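PDB 3JY6: transcriptional regulator, LacI family from Lactobacillus brevis, which probably regulates transcription by binding operator DNA, with the periplasmic-binding-protein-like domain modelled here likely to sense an effector. Local coordinates for residues T105-A110 with Q140-G145; V128-L133 with F186-R191; K8-I13 with R36-V41. All blocks are in the same frame, centred on the assembly; numbering follows the deposited sequence.

Interaction 1. Residues T105-A110 with Q140-G145; sequences TDNFEA and QERYRG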
ATOM      1  N   THR A 105      18.004   1.056   9.317  1.00 18.55           N
ATOM      2  CA  THR A 105      17.395   1.493  10.570  1.00 20.98           C
ATOM      3  C   THR A 105      18.222   0.888  11.714  1.00 21.78           C
ATOM      4  O   THR A 105      18.829  -0.170  11.556  1.00 21.64           O
ATOM      5  CB  THR A 105      15.941   0.953  10.705  1.00 19.60           C
ATOM      6  OG1 THR A 105      15.147   1.417   9.610  1.00 18.02           O
ATOM      7  CG2 THR A 105      15.317   1.398  12.021  1.00 20.78           C
ATOM      8  N   ASP A 106      18.246   1.561  12.859  1.00 24.63           N
ATOM      9  CA  ASP A 106      18.963   1.058  14.035  1.00 25.52           C
ATOM     10  C   ASP A 106      17.998   0.051  14.662  1.00 24.56           C
ATOM     11  O   ASP A 106      17.434   0.299  15.725  1.00 24.97           O
ATOM     12  CB  ASP A 106      19.229   2.205  15.011  1.00 27.19           C
ATOM     13  CG  ASP A 106      17.947   2.916  15.435  1.00 29.46           C
ATOM     14  OD1 ASP A 106      17.139   3.279  14.548  1.00 30.97           O
ATOM     15  OD2 ASP A 106      17.748   3.108  16.652  1.00 30.79           O
ATOM     16  N   ASN A 107      17.818  -1.082  13.991  1.00 22.88           N
ATOM     17  CA  ASN A 107      16.891  -2.124  14.427  1.00 23.15           C
ATOM     18  C   ASN A 107      17.035  -2.638  15.852  1.00 23.61           C
ATOM     19  O   ASN A 107      16.030  -2.793  16.558  1.00 21.54           O
ATOM     20  CB  ASN A 107      16.953  -3.291  13.449  1.00 21.57           C
ATOM     21  CG  ASN A 107      16.403  -2.922  12.089  1.00 22.47           C
ATOM     22  OD1 ASN A 107      15.194  -2.761  11.925  1.00 20.56           O
ATOM     23  ND2 ASN A 107      17.289  -2.766  11.110  1.00 19.83           N
ATOM     24  N   PHE A 108      18.274  -2.911  16.261  1.00 24.55           N
ATOM     25  CA  PHE A 108      18.559  -3.403  17.611  1.00 25.70           C
ATOM     26  C   PHE A 108      18.264  -2.315  18.639  1.00 25.81           C
ATOM     27  O   PHE A 108      17.480  -2.528  19.566  1.00 26.47           O
ATOM     28  CB  PHE A 108      20.025  -3.833  17.729  1.00 25.07           C
ATOM     29  CG  PHE A 108      20.437  -4.221  19.128  1.00 27.47           C
ATOM     30  CD1 PHE A 108      20.008  -5.419  19.690  1.00 27.05           C
ATOM     31  CD2 PHE A 108      21.254  -3.377  19.886  1.00 26.61           C
ATOM     32  CE1 PHE A 108      20.384  -5.776  20.993  1.00 26.65           C
ATOM     33  CE2 PHE A 108      21.633  -3.722  21.181  1.00 26.62           C
ATOM     34  CZ  PHE A 108      21.196  -4.926  21.737  1.00 26.50           C
ATOM     35  N   GLU A 109      18.882  -1.149  18.462  1.00 25.86           N
ATOM     36  CA  GLU A 109      18.692  -0.028  19.379  1.00 26.00           C
ATOM     37  C   GLU A 109      17.247   0.427  19.482  1.00 26.14           C
ATOM     38  O   GLU A 109      16.758   0.708  20.576  1.00 27.11           O
ATOM     39  CB  GLU A 109      19.568   1.161  18.967  1.00 28.35           C
ATOM     40  CG  GLU A 109      21.009   1.041  19.409  1.00 33.54           C
ATOM     41  CD  GLU A 109      21.119   0.738  20.888  1.00 35.79           C
ATOM     42  OE1 GLU A 109      20.430   1.416  21.681  1.00 38.09           O
ATOM     43  OE2 GLU A 109      21.890  -0.175  21.253  1.00 38.23           O
ATOM     44  N   ALA A 110      16.562   0.512  18.346  1.00 24.20           N
ATOM     45  CA  ALA A 110      15.166   0.936  18.339  1.00 22.72           C
ATOM     46  C   ALA A 110      14.262  -0.034  19.096  1.00 22.43           C
ATOM     47  O   ALA A 110      13.411   0.387  19.881  1.00 22.93           O
ATOM     48  CB  ALA A 110      14.672   1.084  16.906  1.00 23.21           C
ATOM     49  N   GLN A 140      15.816 -10.566  13.098  1.00 28.98           N
ATOM     50  CA  GLN A 140      16.698 -11.082  14.128  1.00 29.02           C
ATOM     51  C   GLN A 140      17.269  -9.997  15.021  1.00 26.85           C
ATOM     52  O   GLN A 140      17.439 -10.205  16.219  1.00 26.07           O
ATOM     53  CB  GLN A 140      17.838 -11.877  13.495  1.00 29.33           C
ATOM     54  CG  GLN A 140      17.416 -13.255  13.042  1.00 33.73           C
ATOM     55  CD  GLN A 140      18.530 -14.000  12.353  1.00 35.65           C
ATOM     56  OE1 GLN A 140      19.642 -14.100  12.873  1.00 37.60           O
ATOM     57  NE2 GLN A 140      18.238 -14.539  11.177  1.00 38.19           N
ATOM     58  N   GLU A 141      17.574  -8.844  14.442  1.00 26.06           N
ATOM     59  CA  GLU A 141      18.123  -7.738  15.214  1.00 25.81           C
ATOM     60  C   GLU A 141      17.077  -7.095  16.121  1.00 25.21           C
ATOM     61  O   GLU A 141      17.371  -6.720  17.249  1.00 26.94           O
ATOM     62  CB  GLU A 141      18.707  -6.681  14.277  1.00 28.50           C
ATOM     63  CG  GLU A 141      20.100  -6.996  13.728  1.00 30.09           C
ATOM     64  CD  GLU A 141      21.172  -6.986  14.808  1.00 32.58           C
ATOM     65  OE1 GLU A 141      21.561  -8.076  15.279  1.00 32.57           O
ATOM     66  OE2 GLU A 141      21.623  -5.882  15.199  1.00 34.08           O
ATOM     67  N   ARG A 142      15.856  -6.957  15.626  1.00 24.92           N
ATOM     68  CA  ARG A 142      14.788  -6.354  16.417  1.00 23.45           C
ATOM     69  C   ARG A 142      14.422  -7.288  17.565  1.00 23.63           C
ATOM     70  O   ARG A 142      14.060  -6.851  18.657  1.00 21.54           O
ATOM     71  CB  ARG A 142      13.573  -6.076  15.523  1.00 19.39           C
ATOM     72  CG  ARG A 142      13.869  -5.085  14.393  1.00 17.92           C
ATOM     73  CD  ARG A 142      12.687  -4.945  13.420  1.00 16.54           C
ATOM     74  NE  ARG A 142      13.032  -4.076  12.298  1.00 15.81           N
ATOM     75  CZ  ARG A 142      12.224  -3.768  11.283  1.00 15.18           C
ATOM     76  NH1 ARG A 142      10.987  -4.255  11.208  1.00 11.65           N
ATOM     77  NH2 ARG A 142      12.657  -2.946  10.339  1.00 13.66           N
ATOM     78  N   TYR A 143      14.528  -8.584  17.312  1.00 25.66           N
ATOM     79  CA  TYR A 143      14.223  -9.575  18.333  1.00 26.91           C
ATOM     80  C   TYR A 143      15.356  -9.549  19.352  1.00 28.14           C
ATOM     81  O   TYR A 143      15.127  -9.676  20.558  1.00 26.97           O
ATOM     82  CB  TYR A 143      14.111 -10.962  17.707  1.00 28.78           C
ATOM     83  CG  TYR A 143      13.897 -12.076  18.713  1.00 31.41           C
ATOM     84  CD1 TYR A 143      12.819 -12.054  19.596  1.00 31.36           C
ATOM     85  CD2 TYR A 143      14.768 -13.159  18.768  1.00 33.48           C
ATOM     86  CE1 TYR A 143      12.615 -13.090  20.512  1.00 34.96           C
ATOM     87  CE2 TYR A 143      14.578 -14.199  19.675  1.00 35.81           C
ATOM     88  CZ  TYR A 143      13.501 -14.158  20.546  1.00 36.52           C
ATOM     89  OH  TYR A 143      13.332 -15.171  21.460  1.00 36.37           O
ATOM     90  N   ARG A 144      16.573  -9.356  18.845  1.00 28.40           N
ATOM     91  CA  ARG A 144      17.772  -9.297  19.669  1.00 30.32           C
ATOM     92  C   ARG A 144      17.700  -8.075  20.580  1.00 30.17           C
ATOM     93  O   ARG A 144      18.197  -8.090  21.705  1.00 30.22           O
ATOM     94  CB  ARG A 144      19.009  -9.219  18.767  1.00 32.58           C
ATOM     95  CG  ARG A 144      20.339  -9.190  19.498  1.00 35.11           C
ATOM     96  CD  ARG A 144      21.471  -8.826  18.547  1.00 36.70           C
ATOM     97  NE  ARG A 144      22.431  -7.958  19.217  1.00 39.81           N
ATOM     98  CZ  ARG A 144      22.955  -6.867  18.674  1.00 40.65           C
ATOM     99  NH1 ARG A 144      22.616  -6.509  17.441  1.00 40.82           N
ATOM    100  NH2 ARG A 144      23.803  -6.123  19.371  1.00 41.98           N
ATOM    101  N   GLY A 145      17.070  -7.014  20.084  1.00 29.91           N
ATOM    102  CA  GLY A 145      16.933  -5.804  20.870  1.00 28.99           C
ATOM    103  C   GLY A 145      15.927  -5.975  21.998  1.00 28.34           C
ATOM    104  O   GLY A 145      16.113  -5.440  23.088  1.00 27.93           O
TER
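Asn107 OD1 is gripped by two nitrogens of Arg142. The bond from Arg142 NE to Asn107 OD1 is the shorter and straighter, 2.6 Å with an angle of 162° at the hydrogen; Arg142 NH2 reaches the same Asn107 OD1 at 3.0 Å and a more bent 132°. The oxygen lies practically in the guanidinium plane, so the arginine presents its NE-side edge, while the amide plane is turned obliquely to that of the guanidinium. Arg142 gets there as a chain extended from CG to NE. Its NH1 bonds to Leu188 O and the group also makes a cation-pi contact with Phe216, whereas Asn107 ND2 donates to Glu94, so both ends of the amide are satisfied. An alanine at Arg142 would probably leave Asn107 OD1 without these two donors and its amide freer to turn.

A second patch is built on Phe108, whose CG stands anti to the backbone N. The guanidinium of Arg144 lies flat on one ring face, planes 5° apart and Arg144 CZ 3.6 Å from the Phe108 ring centroid, a cation-pi stack. Arg144 also forms a salt bridge with Glu141, one turn back, which would steady the stacked group. Gly145 brings its bare CA to 3.3 Å from Phe108 CD1; a side chain there would collide with Phe108 O.

The contact thus joins the first turn of helix 107-119, just after strand 102-104, to the middle of helix 137-147, whose Arg142 reaches on to Leu188 O, just past the end of strand 183-187.

Interaction 2. Residues V128-L133 with F186-R191; sequences VLTSEL and FALKER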
ATOM      1  N   VAL A 128       6.342 -11.473  21.323  1.00 20.47           N
ATOM      2  CA  VAL A 128       6.847 -11.093  20.014  1.00 20.62           C
ATOM      3  C   VAL A 128       6.108 -11.810  18.885  1.00 22.58           C
ATOM      4  O   VAL A 128       6.040 -13.038  18.859  1.00 23.05           O
ATOM      5  CB  VAL A 128       8.345 -11.429  19.897  1.00 19.43           C
ATOM      6  CG1 VAL A 128       8.882 -10.934  18.570  1.00 20.78           C
ATOM      7  CG2 VAL A 128       9.117 -10.825  21.062  1.00 19.47           C
ATOM      8  N   LEU A 129       5.548 -11.039  17.958  1.00 22.34           N
ATOM      9  CA  LEU A 129       4.847 -11.605  16.806  1.00 23.21           C
ATOM     10  C   LEU A 129       5.724 -11.264  15.606  1.00 24.91           C
ATOM     11  O   LEU A 129       5.998 -10.083  15.352  1.00 24.99           O
ATOM     12  CB  LEU A 129       3.464 -10.979  16.654  1.00 19.93           C
ATOM     13  CG  LEU A 129       2.600 -11.440  15.475  1.00 22.92           C
ATOM     14  CD1 LEU A 129       2.374 -12.960  15.528  1.00 21.81           C
ATOM     15  CD2 LEU A 129       1.274 -10.685  15.513  1.00 19.94           C
ATOM     16  N   THR A 130       6.154 -12.278  14.855  1.00 24.77           N
ATOM     17  CA  THR A 130       7.059 -12.018  13.736  1.00 25.41           C
ATOM     18  C   THR A 130       7.046 -13.044  12.596  1.00 27.72           C
ATOM     19  O   THR A 130       6.496 -14.144  12.721  1.00 28.11           O
ATOM     20  CB  THR A 130       8.513 -11.958  14.265  1.00 23.03           C
ATOM     21  OG1 THR A 130       9.413 -11.614  13.213  1.00 24.90           O
ATOM     22  CG2 THR A 130       8.923 -13.318  14.810  1.00 23.06           C
ATOM     23  N   SER A 131       7.652 -12.665  11.476  1.00 27.76           N
ATOM     24  CA  SER A 131       7.792 -13.592  10.363  1.00 29.21           C
ATOM     25  C   SER A 131       9.028 -14.369  10.816  1.00 30.22           C
ATOM     26  O   SER A 131       9.784 -13.876  11.648  1.00 29.10           O
ATOM     27  CB  SER A 131       8.079 -12.860   9.054  1.00 27.59           C
ATOM     28  OG  SER A 131       6.965 -12.078   8.658  1.00 28.75           O
ATOM     29  N   GLU A 132       9.235 -15.569  10.287  1.00 32.06           N
ATOM     30  CA  GLU A 132      10.373 -16.392  10.691  1.00 34.90           C
ATOM     31  C   GLU A 132      11.697 -15.649  10.871  1.00 35.75           C
ATOM     32  O   GLU A 132      12.185 -14.987   9.951  1.00 35.44           O
ATOM     33  CB  GLU A 132      10.532 -17.554   9.708  1.00 37.41           C
ATOM     34  CG  GLU A 132       9.349 -18.515   9.760  1.00 41.77           C
ATOM     35  CD  GLU A 132       9.470 -19.658   8.772  1.00 45.16           C
ATOM     36  OE1 GLU A 132      10.483 -20.396   8.832  1.00 46.48           O
ATOM     37  OE2 GLU A 132       8.552 -19.818   7.938  1.00 44.66           O
ATOM     38  N   LEU A 133      12.270 -15.780  12.067  1.00 35.66           N
ATOM     39  CA  LEU A 133      13.525 -15.122  12.431  1.00 37.41           C
ATOM     40  C   LEU A 133      14.757 -15.472  11.591  1.00 38.45           C
ATOM     41  O   LEU A 133      15.502 -14.574  11.194  1.00 37.04           O
ATOM     42  CB  LEU A 133      13.832 -15.375  13.915  1.00 38.09           C
ATOM     43  CG  LEU A 133      12.968 -14.622  14.932  1.00 39.16           C
ATOM     44  CD1 LEU A 133      13.035 -15.305  16.291  1.00 39.85           C
ATOM     45  CD2 LEU A 133      13.444 -13.178  15.033  1.00 38.57           C
ATOM     46  N   PHE A 186       4.255  -7.295  20.786  1.00 18.79           N
ATOM     47  CA  PHE A 186       5.195  -6.544  19.944  1.00 18.52           C
ATOM     48  C   PHE A 186       5.347  -7.163  18.542  1.00 18.55           C
ATOM     49  O   PHE A 186       5.951  -8.221  18.377  1.00 17.59           O
ATOM     50  CB  PHE A 186       6.543  -6.508  20.681  1.00 16.99           C
ATOM     51  CG  PHE A 186       7.488  -5.402  20.254  1.00 15.26           C
ATOM     52  CD1 PHE A 186       8.368  -4.855  21.191  1.00 13.78           C
ATOM     53  CD2 PHE A 186       7.568  -4.970  18.937  1.00 13.48           C
ATOM     54  CE1 PHE A 186       9.311  -3.901  20.826  1.00 14.99           C
ATOM     55  CE2 PHE A 186       8.504  -4.019  18.556  1.00 13.40           C
ATOM     56  CZ  PHE A 186       9.381  -3.482  19.500  1.00 16.55           C
ATOM     57  N   ALA A 187       4.778  -6.497  17.544  1.00 17.71           N
ATOM     58  CA  ALA A 187       4.853  -6.960  16.161  1.00 18.78           C
ATOM     59  C   ALA A 187       6.145  -6.445  15.526  1.00 19.60           C
ATOM     60  O   ALA A 187       6.438  -5.249  15.568  1.00 20.02           O
ATOM     61  CB  ALA A 187       3.638  -6.459  15.374  1.00 18.43           C
ATOM     62  N   LEU A 188       6.920  -7.355  14.946  1.00 20.64           N
ATOM     63  CA  LEU A 188       8.170  -6.991  14.294  1.00 21.93           C
ATOM     64  C   LEU A 188       7.956  -6.514  12.865  1.00 22.21           C
ATOM     65  O   LEU A 188       8.858  -5.947  12.254  1.00 23.93           O
ATOM     66  CB  LEU A 188       9.133  -8.176  14.316  1.00 22.88           C
ATOM     67  CG  LEU A 188      10.201  -8.150  15.415  1.00 25.86           C
ATOM     68  CD1 LEU A 188       9.609  -7.704  16.744  1.00 25.14           C
ATOM     69  CD2 LEU A 188      10.830  -9.522  15.507  1.00 24.96           C
ATOM     70  N   LYS A 189       6.754  -6.720  12.342  1.00 23.02           N
ATOM     71  CA  LYS A 189       6.437  -6.305  10.982  1.00 24.82           C
ATOM     72  C   LYS A 189       5.047  -5.698  10.943  1.00 23.50           C
ATOM     73  O   LYS A 189       4.131  -6.164  11.618  1.00 24.50           O
ATOM     74  CB  LYS A 189       6.522  -7.503  10.023  1.00 28.80           C
ATOM     75  CG  LYS A 189       6.458  -7.124   8.548  1.00 32.28           C
ATOM     76  CD  LYS A 189       6.566  -8.338   7.624  1.00 33.58           C
ATOM     77  CE  LYS A 189       6.540  -7.914   6.145  1.00 36.75           C
ATOM     78  NZ  LYS A 189       6.661  -9.068   5.196  1.00 37.43           N
ATOM     79  N   GLU A 190       4.890  -4.662  10.132  1.00 23.10           N
ATOM     80  CA  GLU A 190       3.621  -3.964  10.016  1.00 22.54           C
ATOM     81  C   GLU A 190       2.391  -4.843   9.719  1.00 22.62           C
ATOM     82  O   GLU A 190       1.350  -4.696  10.371  1.00 21.54           O
ATOM     83  CB  GLU A 190       3.761  -2.849   8.967  1.00 22.10           C
ATOM     84  CG  GLU A 190       2.531  -1.973   8.803  1.00 23.04           C
ATOM     85  CD  GLU A 190       2.865  -0.527   8.447  1.00 25.70           C
ATOM     86  OE1 GLU A 190       3.669  -0.280   7.518  1.00 28.38           O
ATOM     87  OE2 GLU A 190       2.312   0.375   9.102  1.00 26.41           O
ATOM     88  N   ARG A 191       2.504  -5.757   8.760  1.00 21.40           N
ATOM     89  CA  ARG A 191       1.369  -6.606   8.393  1.00 22.01           C
ATOM     90  C   ARG A 191       0.749  -7.372   9.551  1.00 20.58           C
ATOM     91  O   ARG A 191      -0.471  -7.483   9.644  1.00 21.44           O
ATOM     92  CB  ARG A 191       1.773  -7.591   7.292  1.00 23.52           C
ATOM     93  CG  ARG A 191       2.959  -8.466   7.642  1.00 26.12           C
ATOM     94  CD  ARG A 191       3.342  -9.335   6.446  1.00 27.22           C
ATOM     95  NE  ARG A 191       2.257 -10.244   6.089  1.00 30.48           N
ATOM     96  CZ  ARG A 191       2.296 -11.098   5.071  1.00 30.63           C
ATOM     97  NH1 ARG A 191       3.377 -11.161   4.299  1.00 29.74           N
ATOM     98  NH2 ARG A 191       1.257 -11.886   4.821  1.00 30.86           N
TER
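Leu129 uses both of its backbone polar groups on the neighbouring strand and the loop residue that follows it. Its N donates to Phe186 O at 2.9 Å, nearly straight at the hydrogen (171°), though the donor stands above the plane of the Phe186 carbonyl. Leu129 O in turn accepts from Leu188 N at 2.9 Å, and here the donor comes almost head-on to the C=O. Val128 pairs with Phe186 and Leu129 with Ala187 in parallel register. The two carbonyls each take a CA-H...O contact as well: Val128 CA approaches Phe186 O and Ala187 CA approaches Leu129 O, both at 3.4 Å. Val128 and Thr130 turn their backbone bonds the other way, to Asp154, Leu156 and Val158 of strand 152-158.

Leu188 turns toward strand 125-131 just after its own strand ends. Its CD1 meets Val128 CG1 at 3.8 Å, and its CD2 lies against Thr130 OG1 at 3.4 Å. That hydroxyl is not without a partner: anti to the backbone N (chi1 -176°), Thr130 OG1 donates to Ser131 O at 2.8 Å, on a lone pair in the carbonyl plane.

Beyond the last backbone bond the partners become polar. Lys189, extended beyond CG, runs its CD past Ser131 OG at 3.9 Å, but their polar ends meet through a third residue: Glu160 forms salt bridges with Lys189 NZ and Arg191 and a hydrogen bond with Ser131 OG, which is also bonded to Trp192 NE1. Two positive groups on one carboxylate would be expected to stabilise its negative charge, and this shared acid links the end of strand 125-131 to the loop and helix start that follow strand 183-187, where backbone pairing has stopped.

Interaction 3. Residues K8-I13 with R36-V41; sequences KLIAVI and RGYIGV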
ATOM      1  N   LYS A   8      18.414   7.810 -17.778  1.00 32.16           N
ATOM      2  CA  LYS A   8      18.121   8.579 -16.561  1.00 29.21           C
ATOM      3  C   LYS A   8      17.024   7.904 -15.730  1.00 26.78           C
ATOM      4  O   LYS A   8      16.348   8.543 -14.920  1.00 25.47           O
ATOM      5  CB  LYS A   8      17.726  10.022 -16.901  1.00 29.67           C
ATOM      6  CG  LYS A   8      18.614  10.666 -17.966  1.00 31.95           C
ATOM      7  CD  LYS A   8      18.596  12.186 -17.909  1.00 33.07           C
ATOM      8  CE  LYS A   8      19.245  12.689 -16.628  1.00 34.03           C
ATOM      9  NZ  LYS A   8      19.269  14.178 -16.517  1.00 34.50           N
ATOM     10  N   LEU A   9      16.868   6.602 -15.950  1.00 23.39           N
ATOM     11  CA  LEU A   9      15.902   5.794 -15.225  1.00 19.63           C
ATOM     12  C   LEU A   9      16.639   5.022 -14.145  1.00 16.96           C
ATOM     13  O   LEU A   9      17.647   4.360 -14.417  1.00 16.21           O
ATOM     14  CB  LEU A   9      15.228   4.780 -16.150  1.00 18.75           C
ATOM     15  CG  LEU A   9      14.244   5.262 -17.203  1.00 18.66           C
ATOM     16  CD1 LEU A   9      13.575   4.052 -17.851  1.00 16.01           C
ATOM     17  CD2 LEU A   9      13.223   6.170 -16.552  1.00 17.77           C
ATOM     18  N   ILE A  10      16.131   5.113 -12.924  1.00 15.06           N
ATOM     19  CA  ILE A  10      16.708   4.403 -11.790  1.00 12.80           C
ATOM     20  C   ILE A  10      15.723   3.316 -11.384  1.00 12.16           C
ATOM     21  O   ILE A  10      14.556   3.596 -11.102  1.00 12.61           O
ATOM     22  CB  ILE A  10      16.943   5.348 -10.590  1.00 11.31           C
ATOM     23  CG1 ILE A  10      17.897   6.471 -11.004  1.00 12.24           C
ATOM     24  CG2 ILE A  10      17.528   4.565  -9.400  1.00  9.50           C
ATOM     25  CD1 ILE A  10      19.254   5.977 -11.520  1.00 10.28           C
ATOM     26  N   ALA A  11      16.184   2.073 -11.364  1.00 12.87           N
ATOM     27  CA  ALA A  11      15.321   0.966 -10.983  1.00 12.24           C
ATOM     28  C   ALA A  11      15.255   0.838  -9.473  1.00 13.57           C
ATOM     29  O   ALA A  11      16.264   0.909  -8.781  1.00 13.25           O
ATOM     30  CB  ALA A  11      15.828  -0.356 -11.590  1.00 12.66           C
ATOM     31  N   VAL A  12      14.051   0.647  -8.954  1.00 14.97           N
ATOM     32  CA  VAL A  12      13.893   0.472  -7.524  1.00 13.12           C
ATOM     33  C   VAL A  12      13.174  -0.862  -7.340  1.00 13.74           C
ATOM     34  O   VAL A  12      12.045  -1.022  -7.787  1.00 14.30           O
ATOM     35  CB  VAL A  12      13.065   1.614  -6.920  1.00 12.90           C
ATOM     36  CG1 VAL A  12      13.030   1.474  -5.407  1.00 13.36           C
ATOM     37  CG2 VAL A  12      13.667   2.979  -7.330  1.00 10.41           C
ATOM     38  N   ILE A  13      13.833  -1.832  -6.720  1.00 12.66           N
ATOM     39  CA  ILE A  13      13.182  -3.127  -6.514  1.00 14.30           C
ATOM     40  C   ILE A  13      12.811  -3.285  -5.046  1.00 14.50           C
ATOM     41  O   ILE A  13      13.687  -3.317  -4.187  1.00 11.94           O
ATOM     42  CB  ILE A  13      14.102  -4.322  -6.909  1.00 13.57           C
ATOM     43  CG1 ILE A  13      14.453  -4.270  -8.395  1.00 15.65           C
ATOM     44  CG2 ILE A  13      13.383  -5.638  -6.663  1.00 15.40           C
ATOM     45  CD1 ILE A  13      15.342  -5.465  -8.856  1.00 11.72           C
ATOM     46  N   ARG A  36      16.887  16.226 -10.118  1.00 27.40           N
ATOM     47  CA  ARG A  36      17.973  16.163 -11.083  1.00 26.63           C
ATOM     48  C   ARG A  36      17.630  15.496 -12.415  1.00 27.37           C
ATOM     49  O   ARG A  36      18.519  15.080 -13.156  1.00 26.32           O
ATOM     50  CB  ARG A  36      19.195  15.493 -10.447  1.00 27.03           C
ATOM     51  CG  ARG A  36      19.695  16.235  -9.215  1.00 29.49           C
ATOM     52  CD  ARG A  36      21.080  15.773  -8.800  1.00 30.70           C
ATOM     53  NE  ARG A  36      21.486  16.334  -7.508  1.00 31.79           N
ATOM     54  CZ  ARG A  36      22.630  16.031  -6.897  1.00 32.20           C
ATOM     55  NH1 ARG A  36      23.475  15.176  -7.460  1.00 30.09           N
ATOM     56  NH2 ARG A  36      22.927  16.572  -5.721  1.00 33.96           N
ATOM     57  N   GLY A  37      16.339  15.402 -12.727  1.00 28.21           N
ATOM     58  CA  GLY A  37      15.934  14.818 -13.998  1.00 26.77           C
ATOM     59  C   GLY A  37      15.878  13.310 -14.058  1.00 27.04           C
ATOM     60  O   GLY A  37      15.595  12.732 -15.108  1.00 29.84           O
ATOM     61  N   TYR A  38      16.155  12.657 -12.939  1.00 25.75           N
ATOM     62  CA  TYR A  38      16.117  11.209 -12.904  1.00 22.65           C
ATOM     63  C   TYR A  38      14.702  10.747 -12.557  1.00 22.56           C
ATOM     64  O   TYR A  38      13.936  11.457 -11.896  1.00 21.89           O
ATOM     65  CB  TYR A  38      17.153  10.695 -11.899  1.00 23.11           C
ATOM     66  CG  TYR A  38      18.569  10.737 -12.452  1.00 21.95           C
ATOM     67  CD1 TYR A  38      19.052   9.710 -13.276  1.00 23.60           C
ATOM     68  CD2 TYR A  38      19.405  11.823 -12.201  1.00 23.83           C
ATOM     69  CE1 TYR A  38      20.338   9.768 -13.840  1.00 24.42           C
ATOM     70  CE2 TYR A  38      20.691  11.891 -12.764  1.00 26.08           C
ATOM     71  CZ  TYR A  38      21.147  10.856 -13.585  1.00 26.43           C
ATOM     72  OH  TYR A  38      22.397  10.922 -14.176  1.00 29.68           O
ATOM     73  N   ILE A  39      14.350   9.560 -13.021  1.00 22.62           N
ATOM     74  CA  ILE A  39      13.022   9.037 -12.768  1.00 21.95           C
ATOM     75  C   ILE A  39      13.048   7.665 -12.126  1.00 18.28           C
ATOM     76  O   ILE A  39      13.605   6.725 -12.690  1.00 18.05           O
ATOM     77  CB  ILE A  39      12.230   8.961 -14.074  1.00 23.46           C
ATOM     78  CG1 ILE A  39      12.142  10.358 -14.675  1.00 26.04           C
ATOM     79  CG2 ILE A  39      10.832   8.405 -13.814  1.00 26.17           C
ATOM     80  CD1 ILE A  39      11.508  10.380 -16.019  1.00 27.49           C
ATOM     81  N   GLY A  40      12.451   7.563 -10.941  1.00 16.04           N
ATOM     82  CA  GLY A  40      12.397   6.288 -10.254  1.00 13.69           C
ATOM     83  C   GLY A  40      11.389   5.390 -10.950  1.00 14.78           C
ATOM     84  O   GLY A  40      10.334   5.844 -11.400  1.00 16.54           O
ATOM     85  N   VAL A  41      11.730   4.115 -11.057  1.00 13.89           N
ATOM     86  CA  VAL A  41      10.877   3.125 -11.681  1.00 13.72           C
ATOM     87  C   VAL A  41      10.713   2.024 -10.637  1.00 14.59           C
ATOM     88  O   VAL A  41      11.709   1.499 -10.136  1.00 14.23           O
ATOM     89  CB  VAL A  41      11.556   2.542 -12.933  1.00 15.41           C
ATOM     90  CG1 VAL A  41      10.715   1.426 -13.489  1.00 14.53           C
ATOM     91  CG2 VAL A  41      11.773   3.645 -13.991  1.00 17.34           C
TER
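Tyr38 and Lys8 meet through their torsions: Tyr38 CG stands beside the backbone N, anti to the carbonyl carbon (chi1 -77°), and the Lys8 chain bends at chi3 (67°), which sets its CE above the ring. Lys8 CE lies 4.1 Å from the Tyr38 ring centroid, close to the ring normal, in a CH-pi contact offset toward the rim. The ammonium follows over the same face, with Lys8 NZ 4.9 Å from the Tyr38 centroid, a longer cation-pi contact. The two side chains cross at about a right angle. Ile10 reaches the same ring obliquely, its CG1 at 4.1 Å from Tyr38 CD1.

Gly37 lies next to this contact. With positive phi, it is the C-prime residue of a Schellman motif that ends helix 20-34, and a CB there would clash with Lys8 NZ.

Past the tyrosine the backbones pair in parallel, Leu9 with Ile39, Ile10 with Gly40 and Ala11 with Val41. Four hydrogen bonds alternate across the pair: Ile39 N to Lys8 O, Ile10 N to Ile39 O at 3.0 Å and nearly straight at the hydrogen, Val41 N to Ile10 O, and Val12 N to Val41 O at 2.8 Å. The short strand axes are 33° apart, a twisted pair.

On the face carrying Leu9, Ala11, Ile39 and Val41, Leu9 CD2 rests 3.9 Å from both Ile39 CB and Val41 CG2. The second subunit packs on this side, with its Val41 against Val41 and its Phe64 against Leu9. On the other face, Ile10 and Val12 lie under helix 20-34, with Ile10 also touching helix 236-251. Strand 9-14, helix 20-34 and strand 39-44 form a beta-alpha-beta unit, the repeating element of the Rossmann-like subdomains in periplasmic-binding-protein folds.

How the interactions relate
Interaction 3 comes first along the chain and closes before the others open; interactions 1 and 2 then interleave, their segments alternating. Interaction 3 pairs an outermost strand of the six-stranded parallel sheet with its neighbour, whereas interaction 2 joins the two inner strands of the four-stranded sheet. Interaction 1 packs two helices beside that second sheet. The centres of interactions 1 and 2 are 12 Å apart and the two touch, chiefly through Gln140 and Arg142 with the backbone oxygens of Leu133 and Leu188. Interaction 3 is centred about 30 Å from both, across the chain's centre, consistent with the two-lobed architecture of LacI-family effector domains.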